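Local coordinates for protein FeeM (Uncultured bacterium, PDB 2G0B) that probably catalyses transfer of a long-chain acyl group from an acyl carrier protein to the amino group of tyrosine, giving an N-acyl tyrosine, at residues R6-L12 with T51-G57; T63-D69 with L94-F100; S78-L84 with I159-Y165. Residues are numbered along the deposited sequence.

Contact 1: R6-L12 with T51-G57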
loop_
_atom_site.group_PDB
_atom_site.type_symbol
_atom_site.label_atom_id
_atom_site.label_comp_id
_atom_site.label_asym_id
_atom_site.label_seq_id
_atom_site.Cartn_x
_atom_site.Cartn_y
_atom_site.Cartn_z
ATOM N N ARG A 6 5.720 22.031 2.472
ATOM C CA ARG A 6 4.273 22.042 2.300
ATOM C C ARG A 6 3.837 20.724 1.688
ATOM O O ARG A 6 3.813 20.582 0.469
ATOM C CB ARG A 6 3.854 23.212 1.408
ATOM C CG ARG A 6 2.351 23.372 1.232
ATOM C CD ARG A 6 1.953 24.650 0.540
ATOM N NE ARG A 6 0.500 24.803 0.460
ATOM C CZ ARG A 6 -0.152 25.942 0.741
ATOM N NH1 ARG A 6 0.522 27.033 1.124
ATOM N NH2 ARG A 6 -1.478 25.997 0.628
ATOM N N LYS A 7 3.519 19.749 2.538
ATOM C CA LYS A 7 3.134 18.414 2.072
ATOM C C LYS A 7 1.627 18.202 2.150
ATOM O O LYS A 7 1.031 18.357 3.210
ATOM C CB LYS A 7 3.866 17.310 2.867
ATOM C CG LYS A 7 5.308 17.628 3.247
ATOM C CD LYS A 7 6.239 17.437 2.069
ATOM C CE LYS A 7 7.640 17.115 2.523
ATOM N NZ LYS A 7 8.337 16.245 1.537
ATOM N N VAL A 8 1.013 17.848 1.022
ATOM C CA VAL A 8 -0.432 17.598 0.979
ATOM C C VAL A 8 -0.748 16.147 0.619
ATOM O O VAL A 8 -0.333 15.664 -0.422
ATOM C CB VAL A 8 -1.168 18.539 -0.033
ATOM C CG1 VAL A 8 -2.679 18.380 0.085
ATOM C CG2 VAL A 8 -0.771 19.986 0.167
ATOM N N ALA A 9 -1.489 15.465 1.484
ATOM C CA ALA A 9 -1.971 14.116 1.196
ATOM C C ALA A 9 -3.488 14.118 0.975
ATOM O O ALA A 9 -4.246 14.557 1.843
ATOM C CB ALA A 9 -1.596 13.171 2.311
ATOM N N ARG A 10 -3.923 13.633 -0.191
ATOM C CA ARG A 10 -5.356 13.604 -0.533
ATOM C C ARG A 10 -5.750 12.451 -1.489
ATOM O O ARG A 10 -4.889 11.779 -2.047
ATOM C CB ARG A 10 -5.794 14.947 -1.111
ATOM C CG ARG A 10 -5.235 15.234 -2.464
ATOM C CD ARG A 10 -5.833 16.435 -3.112
ATOM N NE ARG A 10 -5.419 16.539 -4.499
ATOM C CZ ARG A 10 -4.586 17.458 -4.961
ATOM N NH1 ARG A 10 -4.068 18.377 -4.147
ATOM N NH2 ARG A 10 -4.267 17.468 -6.238
ATOM N N ILE A 11 -7.056 12.230 -1.648
ATOM C CA ILE A 11 -7.563 11.230 -2.586
ATOM C C ILE A 11 -7.346 11.735 -3.997
ATOM O O ILE A 11 -7.617 12.887 -4.283
ATOM C CB ILE A 11 -9.081 10.953 -2.329
ATOM C CG1 ILE A 11 -9.268 10.139 -1.040
ATOM C CG2 ILE A 11 -9.723 10.227 -3.515
ATOM C CD1 ILE A 11 -10.721 10.015 -0.562
ATOM N N LEU A 12 -6.817 10.890 -4.868
ATOM C CA LEU A 12 -6.608 11.285 -6.252
ATOM C C LEU A 12 -7.872 11.058 -7.079
ATOM O O LEU A 12 -8.358 9.934 -7.186
ATOM C CB LEU A 12 -5.411 10.548 -6.850
ATOM C CG LEU A 12 -4.065 10.830 -6.180
ATOM C CD1 LEU A 12 -2.953 10.281 -7.017
ATOM C CD2 LEU A 12 -3.854 12.320 -5.936
ATOM N N THR A 51 -7.173 5.529 -4.879
ATOM C CA THR A 51 -5.785 5.987 -4.937
ATOM C C THR A 51 -5.574 7.272 -4.127
ATOM O O THR A 51 -6.328 8.239 -4.258
ATOM C CB THR A 51 -5.340 6.207 -6.402
ATOM O OG1 THR A 51 -5.472 4.989 -7.142
ATOM C CG2 THR A 51 -3.846 6.511 -6.476
ATOM N N PHE A 52 -4.549 7.267 -3.284
ATOM C CA PHE A 52 -4.152 8.446 -2.535
ATOM C C PHE A 52 -2.877 9.019 -3.146
ATOM O O PHE A 52 -2.148 8.314 -3.850
ATOM C CB PHE A 52 -3.920 8.099 -1.065
ATOM C CG PHE A 52 -5.109 7.504 -0.391
ATOM C CD1 PHE A 52 -6.160 8.304 0.033
ATOM C CD2 PHE A 52 -5.186 6.142 -0.177
ATOM C CE1 PHE A 52 -7.271 7.749 0.662
ATOM C CE2 PHE A 52 -6.293 5.582 0.445
ATOM C CZ PHE A 52 -7.338 6.387 0.863
ATOM N N GLY A 53 -2.618 10.295 -2.886
ATOM C CA GLY A 53 -1.440 10.948 -3.404
ATOM C C GLY A 53 -0.788 11.857 -2.388
ATOM O O GLY A 53 -1.413 12.284 -1.422
ATOM N N LEU A 54 0.481 12.153 -2.620
ATOM C CA LEU A 54 1.258 12.983 -1.735
ATOM C C LEU A 54 1.930 14.043 -2.559
ATOM O O LEU A 54 2.683 13.735 -3.481
ATOM C CB LEU A 54 2.299 12.138 -1.011
ATOM C CG LEU A 54 3.035 12.737 0.188
ATOM C CD1 LEU A 54 2.085 13.382 1.176
ATOM C CD2 LEU A 54 3.859 11.675 0.866
ATOM N N PHE A 55 1.669 15.298 -2.207
ATOM C CA PHE A 55 2.102 16.445 -2.994
ATOM C C PHE A 55 3.112 17.316 -2.270
ATOM O O PHE A 55 2.888 17.736 -1.132
ATOM C CB PHE A 55 0.900 17.307 -3.378
ATOM C CG PHE A 55 -0.077 16.623 -4.267
ATOM C CD1 PHE A 55 -1.109 15.865 -3.734
ATOM C CD2 PHE A 55 0.010 16.758 -5.641
ATOM C CE1 PHE A 55 -1.992 15.239 -4.542
ATOM C CE2 PHE A 55 -0.885 16.137 -6.455
ATOM C CZ PHE A 55 -1.887 15.379 -5.909
ATOM N N ASN A 56 4.215 17.608 -2.949
ATOM C CA ASN A 56 5.159 18.600 -2.482
ATOM C C ASN A 56 4.808 19.912 -3.122
ATOM O O ASN A 56 5.226 20.188 -4.248
ATOM C CB ASN A 56 6.582 18.221 -2.867
ATOM C CG ASN A 56 7.594 18.672 -1.854
ATOM O OD1 ASN A 56 7.387 19.665 -1.146
ATOM N ND2 ASN A 56 8.710 17.944 -1.768
ATOM N N GLY A 57 3.999 20.704 -2.420
ATOM C CA GLY A 57 3.561 21.988 -2.910
ATOM C C GLY A 57 2.938 21.877 -4.274
ATOM O O GLY A 57 3.335 22.594 -5.205
#

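Contact 2: T63-D69 with L94-F100. With NLT (N-dodecanoyl-L-tyrosine), chain I.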
loop_
_atom_site.group_PDB
_atom_site.type_symbol
_atom_site.label_atom_id
_atom_site.label_comp_id
_atom_site.label_asym_id
_atom_site.label_seq_id
_atom_site.Cartn_x
_atom_site.Cartn_y
_atom_site.Cartn_z
ATOM N N THR A 63 2.518 8.081 -3.892
ATOM C CA THR A 63 1.174 7.550 -4.058
ATOM C C THR A 63 0.998 6.211 -3.369
ATOM O O THR A 63 1.961 5.475 -3.172
ATOM C CB THR A 63 0.813 7.448 -5.555
ATOM O OG1 THR A 63 -0.414 6.736 -5.699
ATOM C CG2 THR A 63 1.811 6.580 -6.312
ATOM N N ILE A 64 -0.236 5.923 -2.970
ATOM C CA ILE A 64 -0.605 4.624 -2.403
ATOM C C ILE A 64 -2.064 4.338 -2.724
ATOM O O ILE A 64 -2.889 5.242 -2.736
ATOM C CB ILE A 64 -0.324 4.569 -0.844
ATOM C CG1 ILE A 64 -0.266 3.126 -0.349
ATOM C CG2 ILE A 64 -1.357 5.373 -0.049
ATOM C CD1 ILE A 64 0.494 2.951 0.951
ATOM N N SER A 65 -2.372 3.094 -3.046
ATOM C CA SER A 65 -3.754 2.714 -3.308
ATOM C C SER A 65 -4.227 1.586 -2.399
ATOM O O SER A 65 -3.431 0.923 -1.743
ATOM C CB SER A 65 -3.952 2.329 -4.775
ATOM O OG SER A 65 -3.474 3.332 -5.649
ATOM N N ILE A 66 -5.534 1.390 -2.361
ATOM C CA ILE A 66 -6.133 0.312 -1.595
ATOM C C ILE A 66 -7.250 -0.336 -2.421
ATOM O O ILE A 66 -8.084 0.363 -2.990
ATOM C CB ILE A 66 -6.653 0.838 -0.216
ATOM C CG1 ILE A 66 -7.610 -0.161 0.429
ATOM C CG2 ILE A 66 -7.316 2.199 -0.349
ATOM C CD1 ILE A 66 -7.514 -0.187 1.939
ATOM N N ILE A 67 -7.219 -1.665 -2.537
ATOM C CA ILE A 67 -8.234 -2.396 -3.295
ATOM C C ILE A 67 -9.112 -3.226 -2.370
ATOM O O ILE A 67 -8.617 -4.054 -1.616
ATOM C CB ILE A 67 -7.574 -3.299 -4.343
ATOM C CG1 ILE A 67 -6.502 -2.523 -5.110
ATOM C CG2 ILE A 67 -8.635 -3.893 -5.298
ATOM C CD1 ILE A 67 -5.695 -3.372 -6.050
ATOM N N ASN A 68 -10.417 -3.003 -2.434
ATOM C CA ASN A 68 -11.352 -3.733 -1.594
ATOM C C ASN A 68 -11.720 -5.083 -2.179
ATOM O O ASN A 68 -11.895 -5.215 -3.393
ATOM C CB ASN A 68 -12.604 -2.903 -1.344
ATOM C CG ASN A 68 -12.491 -2.060 -0.110
ATOM O OD1 ASN A 68 -12.599 -0.835 -0.167
ATOM N ND2 ASN A 68 -12.249 -2.704 1.023
ATOM N N ASP A 69 -11.821 -6.089 -1.313
ATOM C CA ASP A 69 -12.187 -7.434 -1.734
ATOM C C ASP A 69 -13.584 -7.458 -2.363
ATOM O O ASP A 69 -14.594 -7.342 -1.673
ATOM C CB ASP A 69 -12.114 -8.406 -0.555
ATOM C CG ASP A 69 -11.951 -9.853 -0.992
ATOM O OD1 ASP A 69 -11.861 -10.122 -2.219
ATOM O OD2 ASP A 69 -11.899 -10.799 -0.172
ATOM N N LEU A 94 -11.744 -7.944 3.681
ATOM C CA LEU A 94 -10.325 -7.792 3.396
ATOM C C LEU A 94 -10.083 -6.665 2.413
ATOM O O LEU A 94 -10.967 -6.296 1.637
ATOM C CB LEU A 94 -9.728 -9.092 2.848
ATOM C CG LEU A 94 -10.112 -10.404 3.514
ATOM C CD1 LEU A 94 -9.553 -11.558 2.714
ATOM C CD2 LEU A 94 -9.621 -10.453 4.947
ATOM N N ALA A 95 -8.881 -6.107 2.468
ATOM C CA ALA A 95 -8.448 -5.096 1.522
ATOM C C ALA A 95 -6.948 -5.158 1.407
ATOM O O ALA A 95 -6.253 -5.389 2.394
ATOM C CB ALA A 95 -8.888 -3.725 1.967
ATOM N N GLU A 96 -6.443 -4.998 0.196
ATOM C CA GLU A 96 -5.013 -5.038 -0.018
ATOM C C GLU A 96 -4.504 -3.644 -0.316
ATOM O O GLU A 96 -5.053 -2.946 -1.172
ATOM C CB GLU A 96 -4.655 -6.009 -1.145
ATOM C CG GLU A 96 -3.262 -5.797 -1.708
ATOM C CD GLU A 96 -2.675 -7.021 -2.408
ATOM O OE1 GLU A 96 -1.423 -7.158 -2.402
ATOM O OE2 GLU A 96 -3.443 -7.828 -2.988
ATOM N N VAL A 97 -3.488 -3.218 0.430
ATOM C CA VAL A 97 -2.825 -1.949 0.169
ATOM C C VAL A 97 -1.754 -2.180 -0.884
ATOM O O VAL A 97 -0.866 -3.031 -0.719
ATOM C CB VAL A 97 -2.208 -1.344 1.435
ATOM C CG1 VAL A 97 -1.803 0.066 1.182
ATOM C CG2 VAL A 97 -3.191 -1.396 2.577
ATOM N N VAL A 98 -1.817 -1.393 -1.947
ATOM C CA VAL A 98 -1.126 -1.723 -3.172
ATOM C C VAL A 98 -0.557 -0.451 -3.883
ATOM O O VAL A 98 -0.979 0.674 -3.580
ATOM C CB VAL A 98 -2.111 -2.526 -4.064
ATOM C CG1 VAL A 98 -2.533 -1.755 -5.298
ATOM C CG2 VAL A 98 -1.564 -3.862 -4.394
ATOM N N GLN A 99 0.428 -0.652 -4.775
ATOM C CA GLN A 99 1.023 0.425 -5.608
ATOM C C GLN A 99 1.566 1.616 -4.800
ATOM O O GLN A 99 1.367 2.783 -5.164
ATOM C CB GLN A 99 0.057 0.903 -6.715
ATOM C CG GLN A 99 -0.385 -0.172 -7.702
ATOM C CD GLN A 99 0.569 -0.353 -8.886
ATOM O OE1 GLN A 99 1.459 -1.212 -8.854
ATOM N NE2 GLN A 99 0.355 0.420 -9.941
ATOM N N PHE A 100 2.232 1.304 -3.694
ATOM C CA PHE A 100 2.902 2.303 -2.888
ATOM C C PHE A 100 4.234 2.657 -3.546
ATOM O O PHE A 100 5.068 1.780 -3.802
ATOM C CB PHE A 100 3.118 1.769 -1.471
ATOM C CG PHE A 100 3.998 2.637 -0.618
ATOM C CD1 PHE A 100 3.775 3.996 -0.519
ATOM C CD2 PHE A 100 5.033 2.083 0.107
ATOM C CE1 PHE A 100 4.579 4.781 0.257
ATOM C CE2 PHE A 100 5.844 2.868 0.894
ATOM C CZ PHE A 100 5.616 4.215 0.969
HETATM N N NLT I . 3.704 -3.835 -2.789
HETATM C C1 NLT I . 3.602 -2.668 -2.142
HETATM O OL NLT I . 3.563 -1.580 -2.707
HETATM C C2 NLT I . 3.561 -2.753 -0.625
HETATM C C3 NLT I . 2.497 -1.836 -0.006
HETATM C C4 NLT I . 2.816 -1.505 1.461
HETATM C C5 NLT I . 1.767 -0.567 2.067
HETATM C C6 NLT I . 1.840 -0.497 3.593
HETATM C C7 NLT I . 0.584 0.140 4.190
HETATM C C8 NLT I . 0.836 0.635 5.610
HETATM C C9 NLT I . -0.417 1.221 6.274
HETATM C C10 NLT I . -0.446 0.784 7.738
HETATM C C11 NLT I . -1.707 1.194 8.497
HETATM C C12 NLT I . -1.506 0.970 9.997
HETATM C CA NLT I . 3.871 -3.975 -4.237
HETATM C CB NLT I . 3.993 -5.449 -4.611
HETATM C CG NLT I . 5.429 -5.922 -4.543
HETATM C CD2 NLT I . 6.405 -5.325 -5.329
HETATM C CE2 NLT I . 7.716 -5.763 -5.261
HETATM C CZ NLT I . 8.048 -6.807 -4.421
HETATM C CE1 NLT I . 7.077 -7.405 -3.628
HETATM C CD1 NLT I . 5.766 -6.965 -3.690
HETATM O OH NLT I . 9.303 -7.227 -4.361
HETATM C C NLT I . 2.705 -3.428 -5.007
HETATM O O NLT I . 1.561 -3.574 -4.525
HETATM O O2 NLT I . 2.912 -2.848 -6.103
#

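Contact 3: S78-L84 with I159-Y165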
loop_
_atom_site.group_PDB
_atom_site.type_symbol
_atom_site.label_atom_id
_atom_site.label_comp_id
_atom_site.label_asym_id
_atom_site.label_seq_id
_atom_site.Cartn_x
_atom_site.Cartn_y
_atom_site.Cartn_z
ATOM N N SER A 78 -3.009 -14.335 -6.854
ATOM C CA SER A 78 -2.148 -15.103 -7.752
ATOM C C SER A 78 -1.051 -15.858 -6.989
ATOM O O SER A 78 -0.517 -16.847 -7.481
ATOM C CB SER A 78 -1.541 -14.200 -8.837
ATOM O OG SER A 78 -0.578 -13.319 -8.297
ATOM N N ILE A 79 -0.766 -15.409 -5.767
ATOM C CA ILE A 79 0.305 -15.974 -4.956
ATOM C C ILE A 79 -0.181 -16.455 -3.585
ATOM O O ILE A 79 0.222 -17.528 -3.117
ATOM C CB ILE A 79 1.470 -14.932 -4.802
ATOM C CG1 ILE A 79 2.147 -14.673 -6.153
ATOM C CG2 ILE A 79 2.513 -15.405 -3.815
ATOM C CD1 ILE A 79 2.638 -15.958 -6.925
ATOM N N TYR A 80 -1.061 -15.680 -2.957
ATOM C CA TYR A 80 -1.465 -15.948 -1.583
ATOM C C TYR A 80 -2.961 -16.208 -1.399
ATOM O O TYR A 80 -3.514 -15.890 -0.351
ATOM C CB TYR A 80 -1.038 -14.793 -0.674
ATOM C CG TYR A 80 0.445 -14.571 -0.595
ATOM C CD1 TYR A 80 1.013 -13.386 -1.055
ATOM C CD2 TYR A 80 1.280 -15.531 -0.036
ATOM C CE1 TYR A 80 2.376 -13.167 -0.971
ATOM C CE2 TYR A 80 2.645 -15.325 0.053
ATOM C CZ TYR A 80 3.187 -14.142 -0.417
ATOM O OH TYR A 80 4.534 -13.944 -0.337
ATOM N N ALA A 81 -3.604 -16.800 -2.401
ATOM C CA ALA A 81 -5.042 -17.104 -2.332
ATOM C C ALA A 81 -5.434 -17.958 -1.121
ATOM O O ALA A 81 -6.320 -17.578 -0.355
ATOM C CB ALA A 81 -5.505 -17.768 -3.611
ATOM N N VAL A 82 -4.753 -19.092 -0.938
ATOM C CA VAL A 82 -5.125 -20.054 0.115
ATOM C C VAL A 82 -4.792 -19.563 1.514
ATOM O O VAL A 82 -5.312 -20.080 2.508
ATOM C CB VAL A 82 -4.523 -21.478 -0.118
ATOM C CG1 VAL A 82 -5.260 -22.193 -1.243
ATOM C CG2 VAL A 82 -3.032 -21.408 -0.400
ATOM N N GLU A 83 -3.953 -18.543 1.588
ATOM C CA GLU A 83 -3.631 -17.914 2.852
ATOM C C GLU A 83 -4.757 -16.988 3.281
ATOM O O GLU A 83 -4.864 -16.645 4.452
ATOM C CB GLU A 83 -2.313 -17.148 2.737
ATOM C CG GLU A 83 -1.076 -18.030 2.931
ATOM C CD GLU A 83 -0.473 -18.578 1.621
ATOM O OE1 GLU A 83 -1.210 -18.762 0.604
ATOM O OE2 GLU A 83 0.752 -18.849 1.624
ATOM N N LEU A 84 -5.609 -16.604 2.327
ATOM C CA LEU A 84 -6.726 -15.688 2.597
ATOM C C LEU A 84 -8.061 -16.408 2.665
ATOM O O LEU A 84 -9.039 -15.864 3.189
ATOM C CB LEU A 84 -6.803 -14.581 1.537
ATOM C CG LEU A 84 -5.634 -13.617 1.350
ATOM C CD1 LEU A 84 -5.966 -12.654 0.250
ATOM C CD2 LEU A 84 -5.300 -12.855 2.636
ATOM N N ILE A 159 1.580 -13.575 7.184
ATOM C CA ILE A 159 0.540 -14.554 6.883
ATOM C C ILE A 159 0.917 -15.422 5.706
ATOM O O ILE A 159 0.324 -16.463 5.490
ATOM C CB ILE A 159 -0.838 -13.865 6.648
ATOM C CG1 ILE A 159 -0.776 -12.886 5.473
ATOM C CG2 ILE A 159 -1.307 -13.169 7.908
ATOM C CD1 ILE A 159 -2.001 -12.886 4.629
ATOM N N GLY A 160 1.932 -14.997 4.961
ATOM C CA GLY A 160 2.409 -15.751 3.816
ATOM C C GLY A 160 3.914 -15.875 3.773
ATOM O O GLY A 160 4.631 -14.976 4.197
ATOM N N ALA A 161 4.393 -16.997 3.243
ATOM C CA ALA A 161 5.826 -17.257 3.130
ATOM C C ALA A 161 6.497 -16.389 2.062
ATOM O O ALA A 161 5.829 -15.688 1.294
ATOM C CB ALA A 161 6.058 -18.693 2.840
ATOM N N LEU A 162 7.824 -16.429 2.042
ATOM C CA LEU A 162 8.605 -15.763 1.020
ATOM C C LEU A 162 8.495 -16.532 -0.292
ATOM O O LEU A 162 9.008 -17.650 -0.419
ATOM C CB LEU A 162 10.062 -15.641 1.473
ATOM C CG LEU A 162 11.127 -15.120 0.502
ATOM C CD1 LEU A 162 10.730 -13.818 -0.110
ATOM C CD2 LEU A 162 12.437 -14.965 1.228
ATOM N N LYS A 163 7.796 -15.941 -1.253
ATOM C CA LYS A 163 7.549 -16.584 -2.536
ATOM C C LYS A 163 8.021 -15.687 -3.660
ATOM O O LYS A 163 8.483 -14.593 -3.423
ATOM C CB LYS A 163 6.056 -16.896 -2.700
ATOM C CG LYS A 163 5.539 -17.929 -1.742
ATOM C CD LYS A 163 4.067 -18.201 -1.946
ATOM C CE LYS A 163 3.462 -18.907 -0.727
ATOM N NZ LYS A 163 2.064 -19.365 -0.981
ATOM N N HIS A 164 7.925 -16.168 -4.886
ATOM C CA HIS A 164 8.203 -15.341 -6.036
ATOM C C HIS A 164 6.890 -14.775 -6.546
ATOM O O HIS A 164 5.980 -15.522 -6.906
ATOM C CB HIS A 164 8.895 -16.148 -7.133
ATOM C CG HIS A 164 8.974 -15.433 -8.443
ATOM N ND1 HIS A 164 9.906 -14.454 -8.699
ATOM C CD2 HIS A 164 8.220 -15.533 -9.561
ATOM C CE1 HIS A 164 9.736 -13.993 -9.924
ATOM N NE2 HIS A 164 8.715 -14.628 -10.467
ATOM N N TYR A 165 6.792 -13.451 -6.555
ATOM C CA TYR A 165 5.611 -12.764 -7.055
ATOM C C TYR A 165 5.800 -12.541 -8.548
ATOM O O TYR A 165 6.532 -11.643 -8.955
ATOM C CB TYR A 165 5.434 -11.435 -6.314
ATOM C CG TYR A 165 4.050 -10.798 -6.391
ATOM C CD1 TYR A 165 2.983 -11.436 -7.030
ATOM C CD2 TYR A 165 3.813 -9.539 -5.812
ATOM C CE1 TYR A 165 1.719 -10.844 -7.084
ATOM C CE2 TYR A 165 2.559 -8.943 -5.867
ATOM C CZ TYR A 165 1.521 -9.594 -6.506
ATOM O OH TYR A 165 0.289 -9.003 -6.558
#

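Contact 1: R6-L12 with T51-G57
The guanidinium of Arg10 lies flat on the ring of Phe55: the two centres are 3.9 Å apart and the planes make only 20°. Arg10 CZ sits 32° off the ring normal, so this is an off-centre cation-pi stack, with Arg10 NH2 3.2 Å from Phe55 CZ. The charge has a second partner in a salt bridge to Glu17 of helix 15-31, which ties the stack to that helix. Leu12 reaches the edge of the same ring, its CD2 3.6 Å from Phe55 CZ. On the same face of the sheet as Arg10 and Phe55, Val8 CB lies 4.1 Å from Phe55 CB.

The backbones pair in antiparallel fashion, with axes 4.5 Å apart at closest approach and directions at 160°. Val8 and Phe55 exchange two backbone hydrogen bonds (Val8 N to Phe55 O 2.9 Å, Phe55 N to Val8 O 2.7 Å). Arg10 and Gly53 do the same, through Arg10 N to Gly53 O at 3.1 Å and Gly53 N to Arg10 O at 2.8 Å. Hydrogen bonds from Gly57 N to Arg6 O (2.9 Å) and Leu12 N to Thr51 O (2.8 Å) extend the series to both ends. Gly53 leaves room for Leu12, because a CB there would fall 2.5 Å from Leu12 CD2. On the other face, Ala9 CB meets Leu54 CD1 at 3.9 Å, and both residues pack on helix 121-133.

Strand 7-11 is outermost in the sheet and strand 49-56 is its neighbour, an antiparallel opening pair consistent with the first two strands of the GNAT (acetyltransferase) fold.

Contact 2: T63-D69 with L94-F100
These central antiparallel strands, whose axes cross at 151°, hold a beta bulge consistent with the one in the fourth strand of the GNAT fold. Five backbone hydrogen bonds satisfy the regular part: Ser65 N to Val98 O and Val98 N to Ser65 O are both 2.8 Å, Ile67 N to Glu96 O is 2.9 Å, Glu96 N to Ile67 O is 3.0 Å, and Asp69 N to Leu94 O is 3.1 Å. Beyond Val98, Gln99 has a left-handed helical backbone (phi/psi 55/42), and amides there point to the bound N-dodecanoyl-L-tyrosine: Gln99 N gives a hydrogen bond to the ligand carboxylate atom O (3.1 Å) and Phe100 N a weak one to the acyl oxygen OL (3.3 Å). Outside the pair, Asp69 forms a salt bridge with Arg88, and hydrogen bonds join Ser65 OG to Thr51 OG1, Thr63 OG1 to Phe52 O, Asn68 OD1 to Tyr130 OH, and Glu96 to Met76 N and Ser142 OG. Near the acyl chain, Ile64 CD1 lies 3.7 Å from Val97 CG1 and 3.9 Å from ligand atom C5.

Contact 3: S78-L84 with I159-Y165
This is a helix-on-strand contact at one margin of the fold, where a loosely bonded turn of helix 77-89 faces strand 157-165, the outermost strand at that end of the sheet. The axes of helix 78-84 and strand 161-165 approach to 9.3 Å at 139°, and side chains bridge the gap. Lys163 reaches across: its NZ forms a salt bridge with Glu83 OE2 at 3.0 Å and a weak hydrogen bond to Ile79 O at 3.4 Å. Tyr80 crosses the other way, its OH donating to Ala161 O at 2.7 Å. Gly160 gives the ring space, since a CB on it would stand 2.6 Å from Tyr80 CE2.

Apolar contacts flank these bonds. Ile79 CG1 meets Tyr165 CD1 at 3.5 Å, while at the far end Leu84 CD2 touches Ile159 CD1 at 3.9 Å. The chain turns a corner at Gly160, and the backbone of strand 157-165 pairs with strand 170-178 through Ala174 and Ala172. Tyr165 also belongs to the N-dodecanoyl-L-tyrosine pocket, so Ser78 and Ile79 rest on one pocket residue. This topology places strand 170-178 between 138-143 and 157-165, the 5-7-6 order of the GNAT fold.

In the fold
All three contacts reach one seven-stranded sheet, contact 3 through strand 157-165 alone. Contacts 1 and 2 have centres about 16 Å apart and join through adjacent strands 49-56 and 59-68: Phe52 N lies 2.7 Å from Ile64 O, a probable hydrogen bond, and Phe52 CE2 packs on Ile66 CG2 at 3.6 Å. Contact 3, also about 16 Å from contact 2 between centres, touches it through Leu84 CB and Leu94 CD1 at 4.3 Å. Contacts 1 and 3 are about 31 Å apart between centres, on opposite sides of the chain's centre. Contact 2 binds the product directly; the side chain of Tyr165 is about 4 Å from the bound N-dodecanoyl-L-tyrosine, and the side chain of Phe52 is about 9 Å from the bound N-dodecanoyl-L-tyrosine.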